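Local coordinates for protein beta-gamma-crystallin (Geodia cydonium, PDB 4IAU) that is of unknown function but binds calcium and belongs to the beta/gamma-crystallin family, built from Greek key strand motifs, at residues Leu8-Gly13 with Thr27-Val32; Trp39-Gln44 with Arg74-Val79; Ala86-His91 with Gly111-Ala116; Pro102-Arg107 with Tyr129-Pro134; Gln120-Leu125 with Arg138-Tyr143. All blocks are in the same frame, centred on the assembly; numbering follows the deposited sequence. Where two conformers were deposited one is given.

Contact 1: Leu8-Gly13 with Thr27-Val32; sequences LVTSGG and TDFARV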
# COMPACT_ATOMS: atom_id res chain seq x y z
N LEU A 8 2.49 17.99 -2.86
CA LEU A 8 1.78 18.30 -1.65
C LEU A 8 1.94 19.77 -1.36
O LEU A 8 2.98 20.37 -1.59
CB LEU A 8 2.29 17.48 -0.44
CG LEU A 8 2.04 15.96 -0.54
CD1 LEU A 8 2.79 15.23 0.53
CD2 LEU A 8 0.58 15.69 -0.48
N VAL A 9 0.85 20.39 -0.88
CA VAL A 9 0.80 21.83 -0.64
C VAL A 9 0.29 22.09 0.77
O VAL A 9 -0.68 21.48 1.24
CB VAL A 9 -0.10 22.53 -1.68
CG1 VAL A 9 0.01 24.04 -1.54
CG2 VAL A 9 0.23 22.11 -3.09
N THR A 10 0.96 23.00 1.49
CA THR A 10 0.57 23.41 2.82
C THR A 10 -0.62 24.34 2.76
O THR A 10 -0.90 24.95 1.74
CB THR A 10 1.72 24.08 3.58
OG1 THR A 10 1.93 25.33 2.96
CG2 THR A 10 2.97 23.25 3.59
N SER A 11 -1.26 24.55 3.91
CA SER A 11 -2.36 25.50 3.98
C SER A 11 -1.87 26.90 3.63
O SER A 11 -2.64 27.73 3.17
CB SER A 11 -2.98 25.51 5.38
OG SER A 11 -2.06 25.91 6.35
N GLY A 12 -0.60 27.21 3.90
CA GLY A 12 -0.03 28.51 3.59
C GLY A 12 0.33 28.73 2.17
O GLY A 12 0.69 29.84 1.81
N GLY A 13 0.27 27.68 1.33
CA GLY A 13 0.58 27.76 -0.07
C GLY A 13 1.91 27.29 -0.53
O GLY A 13 2.26 27.53 -1.66
N THR A 27 6.61 18.85 7.84
CA THR A 27 5.68 19.80 7.32
C THR A 27 4.26 19.24 7.36
O THR A 27 4.06 18.07 7.08
CB THR A 27 6.03 20.14 5.86
OG1 THR A 27 7.28 20.83 5.83
CG2 THR A 27 5.02 21.11 5.23
N ASP A 28 3.29 20.07 7.70
CA ASP A 28 1.88 19.74 7.64
C ASP A 28 1.34 20.12 6.27
O ASP A 28 1.32 21.31 5.90
CB ASP A 28 1.09 20.47 8.70
CG ASP A 28 1.33 20.03 10.12
OD1 ASP A 28 1.94 19.00 10.35
OD2 ASP A 28 0.86 20.74 11.03
N PHE A 29 0.92 19.13 5.49
CA PHE A 29 0.34 19.35 4.18
C PHE A 29 -1.17 19.26 4.21
O PHE A 29 -1.74 18.46 4.99
CB PHE A 29 0.94 18.37 3.18
CG PHE A 29 2.42 18.59 2.88
CD1 PHE A 29 2.82 19.70 2.14
CD2 PHE A 29 3.40 17.71 3.29
CE1 PHE A 29 4.14 19.92 1.83
CE2 PHE A 29 4.70 17.91 2.94
CZ PHE A 29 5.10 19.01 2.22
N ALA A 30 -1.81 20.03 3.36
CA ALA A 30 -3.27 20.14 3.31
C ALA A 30 -3.86 19.71 1.96
O ALA A 30 -5.04 19.33 1.95
CB ALA A 30 -3.69 21.55 3.63
N ARG A 31 -3.15 19.83 0.87
CA ARG A 31 -3.68 19.53 -0.47
C ARG A 31 -2.67 18.66 -1.21
O ARG A 31 -1.48 18.65 -0.91
CB ARG A 31 -4.00 20.81 -1.26
CG ARG A 31 -5.10 21.61 -0.62
CD ARG A 31 -5.68 22.72 -1.54
NE ARG A 31 -4.73 23.70 -1.79
CZ ARG A 31 -4.69 24.52 -2.83
NH1 ARG A 31 -5.52 24.44 -3.85
NH2 ARG A 31 -3.69 25.36 -2.82
N VAL A 32 -3.20 17.94 -2.19
CA VAL A 32 -2.43 16.88 -2.86
C VAL A 32 -2.79 16.82 -4.34
O VAL A 32 -3.96 17.00 -4.72
CB VAL A 32 -2.74 15.53 -2.18
CG1 VAL A 32 -4.23 15.17 -2.23
CG2 VAL A 32 -1.88 14.39 -2.76
O HOH W 1 -2.94 25.49 -0.08
O HOH W 2 -0.83 22.91 6.14
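Leu8 pairs with Val32 and Val9 with Arg31 as antiparallel bridges, the first non-hydrogen-bonded and the second hydrogen-bonded; the touching parts run 110° apart end to end, and the pairing covers only these bridges. It breaks in a classic beta bulge: Val9 O accepts two hydrogen bonds, from Ala30 N at 2.8 Å and from Arg31 N at 3.0 Å, while Val9 N donates to Arg31 O. The contact joins strands 5-9 and 31-36, the first and third strands of the N-terminal Greek key, which lie side by side in its sheet.

Leu8 and Phe29 cross at about a right angle. CG of Phe29 stands anti to the carbonyl carbon (chi1 -68°), and Leu8 covers one face of the ring, its CB 3.6 Å from the centroid and 18° off the normal, a CH-pi contact. Thr27 CG2 covers the opposite ring face near the rim and meets Thr10 CG2 at 3.4 Å, tighter than usual for two methyls. On the same sheet face, Leu8 CD2 packs against Val32 CG2 at 3.6 Å. Val9 and Arg31 point to the other face. There a water donates to Thr10 O and accepts from Arg31 NH2, 2.8 Å from each.

Contact 2: Trp39-Gln44 with Arg74-Val79; sequences WIFYQQ and RSFRPV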
# COMPACT_ATOMS: atom_id res chain seq x y z
N TRP A 39 -0.37 6.47 -4.58
CA TRP A 39 0.19 6.76 -3.30
C TRP A 39 -0.81 6.49 -2.18
O TRP A 39 -2.01 6.65 -2.36
CB TRP A 39 0.64 8.23 -3.22
CG TRP A 39 1.80 8.56 -4.09
CD1 TRP A 39 1.81 8.65 -5.45
CD2 TRP A 39 3.14 8.81 -3.67
NE1 TRP A 39 3.08 8.97 -5.90
CE2 TRP A 39 3.91 9.08 -4.82
CE3 TRP A 39 3.77 8.90 -2.40
CZ2 TRP A 39 5.28 9.39 -4.75
CZ3 TRP A 39 5.12 9.20 -2.33
CH2 TRP A 39 5.86 9.43 -3.51
N ILE A 40 -0.30 6.17 -1.00
CA ILE A 40 -1.12 5.99 0.18
C ILE A 40 -0.61 6.95 1.23
O ILE A 40 0.61 7.08 1.45
CB ILE A 40 -1.11 4.53 0.72
CG1 ILE A 40 -1.25 3.53 -0.40
CG2 ILE A 40 -2.23 4.37 1.75
CD1 ILE A 40 -1.09 2.10 -0.04
N PHE A 41 -1.54 7.63 1.88
CA PHE A 41 -1.31 8.62 2.91
C PHE A 41 -1.89 8.12 4.22
O PHE A 41 -2.96 7.50 4.23
CB PHE A 41 -1.92 9.98 2.54
CG PHE A 41 -1.41 10.47 1.19
CD1 PHE A 41 -2.03 9.98 0.03
CD2 PHE A 41 -0.33 11.35 1.11
CE1 PHE A 41 -1.47 10.35 -1.19
CE2 PHE A 41 0.21 11.68 -0.12
CZ PHE A 41 -0.36 11.15 -1.24
N TYR A 42 -1.19 8.41 5.34
CA TYR A 42 -1.55 7.86 6.62
C TYR A 42 -1.55 8.96 7.68
O TYR A 42 -0.69 9.84 7.69
CB TYR A 42 -0.54 6.79 7.04
CG TYR A 42 -0.36 5.69 6.03
CD1 TYR A 42 0.53 5.83 4.98
CD2 TYR A 42 -1.08 4.51 6.10
CE1 TYR A 42 0.70 4.84 4.03
CE2 TYR A 42 -0.92 3.48 5.17
CZ TYR A 42 0.00 3.64 4.14
OH TYR A 42 0.24 2.67 3.21
N GLN A 43 -2.48 8.81 8.63
CA GLN A 43 -2.60 9.78 9.72
C GLN A 43 -1.45 9.72 10.70
O GLN A 43 -1.12 10.75 11.33
CB GLN A 43 -3.95 9.52 10.41
CG GLN A 43 -4.25 10.45 11.55
CD GLN A 43 -5.64 10.27 12.06
OE1 GLN A 43 -6.16 9.13 12.10
NE2 GLN A 43 -6.26 11.35 12.47
N GLN A 44 -0.85 8.54 10.90
CA GLN A 44 0.27 8.36 11.79
C GLN A 44 1.55 8.15 11.01
O GLN A 44 1.55 7.67 9.87
CB GLN A 44 0.07 7.14 12.71
CG GLN A 44 -1.23 7.14 13.48
CD GLN A 44 -1.42 5.86 14.26
OE1 GLN A 44 -1.21 4.76 13.73
NE2 GLN A 44 -1.82 6.00 15.52
N ARG A 74 0.98 12.11 8.31
CA ARG A 74 2.24 11.95 9.03
C ARG A 74 3.17 10.96 8.36
O ARG A 74 4.33 10.84 8.79
CB ARG A 74 2.00 11.61 10.51
CG ARG A 74 1.44 12.76 11.34
CD ARG A 74 2.53 13.66 11.90
NE ARG A 74 3.18 14.52 10.95
CZ ARG A 74 2.78 15.74 10.63
NH1 ARG A 74 1.65 16.22 11.07
NH2 ARG A 74 3.53 16.49 9.82
N SER A 75 2.74 10.28 7.31
CA SER A 75 3.58 9.45 6.49
C SER A 75 2.83 9.18 5.19
O SER A 75 1.61 9.30 5.13
CB SER A 75 4.00 8.15 7.18
OG SER A 75 2.90 7.34 7.54
N PHE A 76 3.58 8.77 4.15
CA PHE A 76 2.96 8.47 2.87
C PHE A 76 3.99 7.76 2.03
O PHE A 76 5.21 7.90 2.22
CB PHE A 76 2.40 9.73 2.18
CG PHE A 76 3.38 10.87 1.99
CD1 PHE A 76 3.55 11.80 3.00
CD2 PHE A 76 4.12 11.02 0.83
CE1 PHE A 76 4.44 12.87 2.81
CE2 PHE A 76 4.98 12.07 0.68
CZ PHE A 76 5.15 13.00 1.66
N ARG A 77 3.50 6.97 1.05
CA ARG A 77 4.42 6.18 0.25
C ARG A 77 3.78 5.78 -1.06
O ARG A 77 2.55 5.63 -1.15
CB ARG A 77 4.91 4.91 1.00
CG ARG A 77 3.75 4.02 1.47
CD ARG A 77 4.30 2.80 2.20
NE ARG A 77 3.24 2.09 2.89
CZ ARG A 77 3.46 1.11 3.77
NH1 ARG A 77 4.71 0.69 3.99
NH2 ARG A 77 2.47 0.56 4.43
N PRO A 78 4.59 5.54 -2.09
CA PRO A 78 4.08 5.05 -3.35
C PRO A 78 3.81 3.55 -3.26
O PRO A 78 4.36 2.82 -2.45
CB PRO A 78 5.22 5.36 -4.33
CG PRO A 78 6.48 5.22 -3.47
CD PRO A 78 6.07 5.75 -2.14
N VAL A 79 2.96 3.08 -4.18
CA VAL A 79 2.72 1.68 -4.36
C VAL A 79 3.63 1.24 -5.51
O VAL A 79 3.34 1.45 -6.69
CB VAL A 79 1.25 1.37 -4.65
CG1 VAL A 79 1.03 -0.14 -4.78
CG2 VAL A 79 0.34 1.95 -3.54
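Trp39-Tyr42 and Ser75-Pro78 pair as the first and third strands of a three-stranded Greek key sheet, antiparallel at 168°, with a classic beta bulge at one end where Arg74 and Ser75 both face Tyr42. Tyr42 O accepts from Arg74 N at 2.9 Å and only weakly from Ser75 N, while Ile40 and Arg77 exchange two backbone bonds. Ser75 OG donates to Gln44 O at 2.7 Å, in the carbonyl plane, tying the turn after Tyr42 to the bulge.

One face of the pair is apolar. Pro78 CB stands 3.9 Å from the centroid of the six-membered ring of Trp39, over its centre, and Trp39 CZ3 approaches the edge of the Phe76 ring at CD2.

On the other face Arg77 starts from the crowded position (CG between backbone N and carbonyl carbon, chi1 56°) and runs extended to NE, which donates to Tyr42 OH at 3.1 Å. That oxygen lies in the guanidinium plane, and the ring is turned 78° from it. Tyr42 OH also bonds Phe94 O, and Arg77 NH2 reaches Phe94 O and Gly96 O. The buried charge is thus met by a phenol, backbone carbonyls and the ring of Tyr47 (cation-pi), and its pull would probably polarise the Tyr42 hydroxyl at this interdomain boundary.

Contact 3: Ala86-His91 with Gly111-Ala116; sequences ATLYKH and GGVSSA. With CA (calcium ion), chain B.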
# COMPACT_ATOMS: atom_id res chain seq x y z
N ALA A 86 2.10 -6.92 -7.28
CA ALA A 86 1.29 -6.80 -6.09
C ALA A 86 2.18 -6.32 -4.94
O ALA A 86 3.37 -6.62 -4.90
CB ALA A 86 0.65 -8.12 -5.71
N THR A 87 1.57 -5.62 -3.97
CA THR A 87 2.24 -5.26 -2.71
C THR A 87 1.37 -5.76 -1.56
O THR A 87 0.16 -5.60 -1.59
CB THR A 87 2.50 -3.75 -2.59
OG1 THR A 87 3.37 -3.34 -3.62
CG2 THR A 87 3.17 -3.36 -1.30
N LEU A 88 2.05 -6.38 -0.58
CA LEU A 88 1.45 -6.91 0.63
C LEU A 88 1.78 -5.99 1.82
O LEU A 88 2.87 -5.42 1.84
CB LEU A 88 1.97 -8.31 0.91
CG LEU A 88 1.84 -9.28 -0.26
CD1 LEU A 88 2.40 -10.64 0.17
CD2 LEU A 88 0.41 -9.41 -0.71
N TYR A 89 0.89 -5.94 2.78
CA TYR A 89 1.04 -5.05 3.93
C TYR A 89 0.75 -5.79 5.22
O TYR A 89 -0.14 -6.67 5.29
CB TYR A 89 0.09 -3.86 3.80
CG TYR A 89 0.33 -3.05 2.58
CD1 TYR A 89 1.21 -1.98 2.58
CD2 TYR A 89 -0.34 -3.31 1.37
CE1 TYR A 89 1.43 -1.20 1.44
CE2 TYR A 89 -0.12 -2.56 0.24
CZ TYR A 89 0.78 -1.50 0.28
OH TYR A 89 0.95 -0.78 -0.89
N LYS A 90 1.52 -5.45 6.25
CA LYS A 90 1.39 -6.11 7.56
C LYS A 90 0.05 -5.80 8.21
O LYS A 90 -0.52 -6.66 8.88
CB LYS A 90 2.52 -5.66 8.47
CG LYS A 90 2.50 -6.32 9.83
CD LYS A 90 3.64 -5.88 10.72
CE LYS A 90 3.64 -6.60 12.03
NZ LYS A 90 4.72 -6.07 12.93
N HIS A 91 -0.48 -4.59 8.07
CA HIS A 91 -1.72 -4.20 8.74
C HIS A 91 -2.86 -4.09 7.72
O HIS A 91 -2.62 -3.96 6.52
CB HIS A 91 -1.56 -2.91 9.48
CG HIS A 91 -0.51 -2.91 10.50
ND1 HIS A 91 -0.29 -3.97 11.34
CD2 HIS A 91 0.41 -1.99 10.78
CE1 HIS A 91 0.73 -3.68 12.12
NE2 HIS A 91 1.18 -2.48 11.82
N GLY A 111 5.61 -10.48 9.32
CA GLY A 111 4.95 -10.37 10.62
C GLY A 111 3.47 -10.52 10.51
O GLY A 111 2.79 -10.20 11.50
N GLY A 112 2.98 -11.08 9.42
CA GLY A 112 1.57 -11.43 9.28
C GLY A 112 0.86 -10.49 8.31
O GLY A 112 0.57 -9.33 8.62
N VAL A 113 0.57 -10.98 7.13
CA VAL A 113 -0.07 -10.17 6.08
C VAL A 113 -1.52 -9.91 6.44
O VAL A 113 -2.26 -10.85 6.73
CB VAL A 113 -0.01 -10.87 4.71
CG1 VAL A 113 -0.78 -10.08 3.66
CG2 VAL A 113 1.44 -11.07 4.28
N SER A 114 -1.95 -8.66 6.33
CA SER A 114 -3.33 -8.29 6.56
C SER A 114 -4.02 -7.48 5.46
O SER A 114 -5.22 -7.28 5.57
CB SER A 114 -3.49 -7.55 7.89
OG SER A 114 -3.02 -8.34 8.98
N SER A 115 -3.33 -7.04 4.42
CA SER A 115 -3.99 -6.39 3.29
C SER A 115 -3.05 -6.44 2.09
O SER A 115 -1.87 -6.79 2.19
CB SER A 115 -4.43 -4.95 3.61
OG SER A 115 -3.31 -4.11 3.91
N ALA A 116 -3.61 -6.09 0.90
CA ALA A 116 -2.82 -6.16 -0.32
C ALA A 116 -3.43 -5.26 -1.39
O ALA A 116 -4.64 -5.10 -1.45
CB ALA A 116 -2.74 -7.56 -0.89
CA CA B . -1.04 -8.39 10.28
O HOH W 3 0.66 -8.63 11.88
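Ser115 packs its CB against His91 O at 3.6 Å. Its OG, set between the backbone N and the carbonyl carbon (chi1 62°), donates to His91 O at 2.7 Å, in the carbonyl plane, and touches Tyr89 CB at 3.4 Å. The same OG bonds Phe94 N. An alanine here would probably leave His91 O and Phe94 N without these bonds and let the turn after Tyr89 shift. That turn supplies one ligand, Lys90 O at 2.3 Å, to a calcium site of the beta/gamma-crystallin kind; Gly112 O at 2.5 Å and Ser114 OG at 2.4 Å come from the other segment, joined by a water that donates to Gly111 O and by Asp154. Ser114 and Ser115 form a classic beta bulge opposite Tyr89, whose O accepts from Ser114 N and, weakly, from Ser115 N. Beyond it Leu88 CD2 meets Ala116 CB at 3.7 Å, where strand 86-89 lies between strands 98-101 and 115-118.

Contact 4: Pro102-Arg107 with Tyr129-Pro134; sequences PNSNPR and YDYAGP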
# COMPACT_ATOMS: atom_id res chain seq x y z
N PRO A 102 6.90 -8.38 -7.48
CA PRO A 102 6.84 -8.31 -8.96
C PRO A 102 6.51 -9.67 -9.58
O PRO A 102 6.06 -9.70 -10.71
CB PRO A 102 8.27 -7.89 -9.31
CG PRO A 102 9.13 -8.32 -8.19
CD PRO A 102 8.28 -8.17 -6.99
N ASN A 103 6.79 -10.73 -8.84
CA ASN A 103 6.64 -12.08 -9.35
C ASN A 103 6.32 -12.99 -8.14
O ASN A 103 6.16 -12.52 -7.01
CB ASN A 103 7.82 -12.58 -10.14
CG ASN A 103 7.28 -13.53 -11.25
OD1 ASN A 103 6.54 -14.57 -11.20
ND2 ASN A 103 7.56 -13.03 -12.47
N SER A 104 6.22 -14.28 -8.40
CA SER A 104 5.97 -15.23 -7.34
C SER A 104 6.89 -15.09 -6.18
O SER A 104 8.08 -14.77 -6.38
CB SER A 104 6.13 -16.65 -7.91
OG SER A 104 5.26 -16.83 -9.02
N ASN A 105 6.37 -15.37 -4.97
CA ASN A 105 7.19 -15.36 -3.76
C ASN A 105 6.84 -16.58 -2.96
O ASN A 105 5.69 -16.72 -2.51
CB ASN A 105 6.95 -14.07 -2.96
CG ASN A 105 7.85 -13.94 -1.78
OD1 ASN A 105 8.21 -14.91 -1.12
ND2 ASN A 105 8.25 -12.70 -1.48
N PRO A 106 7.78 -17.51 -2.75
CA PRO A 106 7.50 -18.74 -2.06
C PRO A 106 7.53 -18.64 -0.54
O PRO A 106 7.25 -19.63 0.14
CB PRO A 106 8.63 -19.68 -2.57
CG PRO A 106 9.78 -18.73 -2.73
CD PRO A 106 9.16 -17.46 -3.28
N ARG A 107 7.95 -17.50 -0.02
CA ARG A 107 8.15 -17.44 1.44
C ARG A 107 8.04 -15.97 1.89
O ARG A 107 9.00 -15.20 1.87
CB ARG A 107 9.48 -18.05 1.86
CG ARG A 107 9.56 -18.15 3.36
CD ARG A 107 10.29 -19.39 3.75
NE ARG A 107 10.64 -19.36 5.15
CZ ARG A 107 11.43 -20.18 5.77
NH1 ARG A 107 11.88 -21.23 5.09
NH2 ARG A 107 11.72 -20.02 7.06
N TYR A 129 4.12 -22.16 3.02
CA TYR A 129 5.21 -21.74 2.16
C TYR A 129 5.25 -22.59 0.90
O TYR A 129 4.77 -23.74 0.82
CB TYR A 129 6.53 -21.84 2.93
CG TYR A 129 6.62 -20.97 4.14
CD1 TYR A 129 6.38 -19.60 4.05
CD2 TYR A 129 6.98 -21.50 5.36
CE1 TYR A 129 6.47 -18.79 5.17
CE2 TYR A 129 7.09 -20.69 6.46
CZ TYR A 129 6.81 -19.34 6.37
OH TYR A 129 6.97 -18.49 7.46
N ASP A 130 5.88 -22.04 -0.14
CA ASP A 130 6.27 -22.78 -1.32
C ASP A 130 5.11 -23.45 -2.02
O ASP A 130 5.25 -24.51 -2.64
CB ASP A 130 7.41 -23.78 -1.01
CG ASP A 130 8.14 -24.23 -2.23
OD1 ASP A 130 8.27 -23.44 -3.18
OD2 ASP A 130 8.70 -25.36 -2.14
N TYR A 131 3.94 -22.78 -1.99
CA TYR A 131 2.84 -23.15 -2.86
C TYR A 131 2.25 -24.50 -2.49
O TYR A 131 1.66 -25.20 -3.30
CB TYR A 131 3.16 -23.08 -4.36
CG TYR A 131 4.11 -21.92 -4.66
CD1 TYR A 131 3.82 -20.60 -4.33
CD2 TYR A 131 5.33 -22.17 -5.30
CE1 TYR A 131 4.70 -19.58 -4.61
CE2 TYR A 131 6.26 -21.14 -5.56
CZ TYR A 131 5.89 -19.86 -5.21
OH TYR A 131 6.76 -18.80 -5.46
N ALA A 132 2.32 -24.85 -1.21
CA ALA A 132 1.71 -26.04 -0.66
C ALA A 132 0.30 -25.76 -0.15
O ALA A 132 -0.01 -24.68 0.32
CB ALA A 132 2.61 -26.63 0.47
N GLY A 133 -0.53 -26.80 -0.18
CA GLY A 133 -1.86 -26.68 0.35
C GLY A 133 -2.86 -26.02 -0.57
O GLY A 133 -2.58 -25.76 -1.75
N PRO A 134 -4.05 -25.73 -0.05
CA PRO A 134 -5.09 -25.08 -0.86
C PRO A 134 -4.73 -23.62 -1.16
O PRO A 134 -3.98 -22.98 -0.42
CB PRO A 134 -6.35 -25.13 0.00
CG PRO A 134 -6.02 -26.13 1.11
CD PRO A 134 -4.51 -26.06 1.29
O HOH W 4 9.70 -17.43 7.09
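Arg107 lies across one face of the Tyr129 ring, the two side chains crossing at a slant with guanidinium and ring planes 24° apart. Its CG is anti to the backbone N (chi1 -172°) and comes within 3.6 Å of Tyr129 CD1; CD then sits over the ring centre, 3.9 Å from the centroid, in a CH-pi contact. Farther out, CZ is 4.7 Å from the same centroid and 21° off the normal, which meets the geometry of a cation-pi pair. A water at the guanidinium edge accepts from Arg107 NE at 2.9 Å and is also bonded to Tyr129 OH, bridging the two side chains.

Pro106 and Tyr131 instead run side by side, pointing the same way. Tyr131 OH lies against the Ser104-Pro106 backbone, 3.3 Å from Ser104 CB and 3.2 Å from Pro106 N, a proline nitrogen with no hydrogen to offer, while Pro106 CB packs on Tyr131 CZ. Between the two aromatic contacts a single backbone bond, Asp130 N to Pro106 O at 2.8 Å, uses a lone pair in the carbonyl plane. Two residues before Arg107, Asn105 OD1 accepts from Arg107 N, an Asx turn.

Both segments are surface loops of the C-terminal Greek key domain, after strands 98-101 and 123-126. Strand 158-161 binds each of them, Arg161 N bonding Ser104 OG and Ser158 OG accepting from Tyr131 N.

Contact 5: Gln120-Leu125 with Arg138-Tyr143; sequences QGQWRL and RGPGVY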
# COMPACT_ATOMS: atom_id res chain seq x y z
N GLN A 120 -1.30 -5.85 -11.05
CA GLN A 120 -1.14 -6.60 -12.28
C GLN A 120 -0.99 -8.06 -11.93
O GLN A 120 -0.38 -8.40 -10.93
CB GLN A 120 0.12 -6.15 -13.03
CG GLN A 120 0.16 -6.49 -14.49
CD GLN A 120 1.49 -6.05 -15.09
OE1 GLN A 120 1.55 -5.06 -15.88
NE2 GLN A 120 2.69 -6.45 -14.75
N GLY A 121 -1.52 -8.92 -12.81
CA GLY A 121 -1.35 -10.35 -12.71
C GLY A 121 -2.51 -11.07 -12.03
O GLY A 121 -3.26 -10.53 -11.27
N GLN A 122 -2.54 -12.38 -12.34
CA GLN A 122 -3.39 -13.31 -11.65
C GLN A 122 -2.49 -14.14 -10.72
O GLN A 122 -1.44 -14.57 -11.13
CB GLN A 122 -4.12 -14.26 -12.59
CG GLN A 122 -5.05 -13.50 -13.54
CD GLN A 122 -6.28 -12.97 -12.83
OE1 GLN A 122 -6.84 -13.56 -11.90
NE2 GLN A 122 -6.67 -11.77 -13.24
N TRP A 123 -2.97 -14.35 -9.48
CA TRP A 123 -2.12 -14.94 -8.45
C TRP A 123 -2.89 -16.02 -7.70
O TRP A 123 -4.11 -15.92 -7.54
CB TRP A 123 -1.70 -13.85 -7.46
CG TRP A 123 -0.97 -12.69 -8.05
CD1 TRP A 123 -1.51 -11.64 -8.77
CD2 TRP A 123 0.44 -12.46 -7.99
NE1 TRP A 123 -0.52 -10.79 -9.15
CE2 TRP A 123 0.69 -11.24 -8.67
CE3 TRP A 123 1.50 -13.15 -7.41
CZ2 TRP A 123 1.96 -10.70 -8.79
CZ3 TRP A 123 2.77 -12.59 -7.51
CH2 TRP A 123 2.99 -11.37 -8.19
N ARG A 124 -2.15 -16.98 -7.19
CA ARG A 124 -2.69 -17.98 -6.27
C ARG A 124 -2.04 -17.76 -4.91
O ARG A 124 -0.83 -17.62 -4.78
CB ARG A 124 -2.40 -19.42 -6.75
CG ARG A 124 -3.13 -19.77 -8.01
CD ARG A 124 -3.23 -21.26 -8.20
NE ARG A 124 -4.43 -21.59 -7.38
CZ ARG A 124 -5.71 -21.51 -7.72
NH1 ARG A 124 -6.12 -21.12 -8.93
NH2 ARG A 124 -6.62 -21.85 -6.80
N LEU A 125 -2.89 -17.70 -3.89
CA LEU A 125 -2.51 -17.34 -2.53
C LEU A 125 -2.62 -18.58 -1.63
O LEU A 125 -3.69 -19.22 -1.59
CB LEU A 125 -3.44 -16.26 -1.99
CG LEU A 125 -3.15 -14.84 -2.54
CD1 LEU A 125 -3.40 -14.69 -4.01
CD2 LEU A 125 -3.97 -13.85 -1.74
N ARG A 138 -6.58 -14.61 -6.96
CA ARG A 138 -6.90 -13.18 -6.96
C ARG A 138 -6.16 -12.48 -8.09
O ARG A 138 -4.97 -12.73 -8.33
CB ARG A 138 -6.59 -12.51 -5.63
CG ARG A 138 -7.45 -12.93 -4.46
CD ARG A 138 -8.89 -12.46 -4.60
NE ARG A 138 -9.72 -12.78 -3.45
CZ ARG A 138 -10.32 -13.94 -3.21
NH1 ARG A 138 -10.18 -14.92 -4.05
NH2 ARG A 138 -11.06 -14.03 -2.11
N GLY A 139 -6.88 -11.57 -8.74
CA GLY A 139 -6.32 -10.68 -9.75
C GLY A 139 -6.33 -9.26 -9.24
O GLY A 139 -6.47 -8.97 -8.04
N PRO A 140 -6.15 -8.32 -10.15
CA PRO A 140 -6.07 -6.91 -9.77
C PRO A 140 -7.23 -6.47 -8.91
O PRO A 140 -8.40 -6.81 -9.16
CB PRO A 140 -6.04 -6.20 -11.12
CG PRO A 140 -5.36 -7.16 -12.04
CD PRO A 140 -5.89 -8.52 -11.59
N GLY A 141 -6.93 -5.70 -7.88
CA GLY A 141 -7.93 -5.22 -6.97
C GLY A 141 -7.31 -4.61 -5.73
O GLY A 141 -6.10 -4.61 -5.51
N VAL A 142 -8.23 -4.11 -4.91
CA VAL A 142 -7.92 -3.44 -3.63
C VAL A 142 -8.47 -4.32 -2.52
O VAL A 142 -9.68 -4.60 -2.48
CB VAL A 142 -8.57 -2.05 -3.61
CG1 VAL A 142 -8.38 -1.38 -2.29
CG2 VAL A 142 -8.01 -1.20 -4.75
N TYR A 143 -7.60 -4.81 -1.64
CA TYR A 143 -7.97 -5.81 -0.64
C TYR A 143 -7.60 -5.28 0.75
O TYR A 143 -6.47 -5.43 1.20
CB TYR A 143 -7.30 -7.14 -0.96
CG TYR A 143 -7.60 -7.63 -2.34
CD1 TYR A 143 -8.78 -8.30 -2.65
CD2 TYR A 143 -6.71 -7.42 -3.39
CE1 TYR A 143 -9.06 -8.74 -3.90
CE2 TYR A 143 -6.98 -7.86 -4.64
CZ TYR A 143 -8.15 -8.51 -4.93
OH TYR A 143 -8.45 -8.99 -6.19
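Gln122 folds its side chain over Gly139 and Pro140. CG stands anti to the carbonyl carbon (chi1 -62°) and the chain bends at chi2 (-73°), turning CD back toward Gly139: OE1 is 3.6 Å from Gly139 CA, and NE2 is 3.7 Å from Pro140 CD, with the Gln122 and Pro140 side chains at about a right angle. A CB on Gly139 would collide with NE2. An alanine in place of Gln122 would probably open a gap beside Gly139 CA and Pro140 CD, where the amide now lies.

The Trp123 ring presents its edge to two carbonyls: NE1 donates to Gln120 O at 3.0 Å, almost in the ring plane, and Arg138 O approaches CD1 while accepting from Trp123 N at 2.8 Å. Arg138 N returns a bond to Trp123 O, completing a hydrogen-bonded antiparallel pair of strands 123-126 and 135-138. After Arg138 the chain crosses from this three-stranded sheet to strand 141-143 of the four-stranded one, a sheet-to-sheet step of the Greek key domain.

Arg138 is bent at chi2, and its NE bonds Ala148 O away from the contact; of its side chain, CB comes nearest, 4.2 Å from Leu125 CD1. Across the turn Tyr143 OH donates to Gly139 O at 2.7 Å from above the carbonyl plane, 40° out of it.

In the fold
From the N terminus, contact 1 closes the stretch holding strand 15-18, joining strands 5-9 and 31-36, and contact 2 a later one, between strands 38-42 and 75-78. They follow in series but touch, through the Asp28-Arg74 salt bridge and Leu8 against Phe76, tying the first domain's two sheets together. Contact 2 meets contact 3 across the domain boundary, where Arg77, Ile40 and Val79 pack on Tyr89. Contact 3 closes the loop beside the calcium ion. Contact 4, joining the loops after strands 98-101 and 123-126, crosses contacts 3 and 5, themselves in series. Contact 5 closes the excursion between strands 123-126 and 135-138, meeting contact 3 where strands 115-118 and 141-143 adjoin, and contact 4 at Trp123.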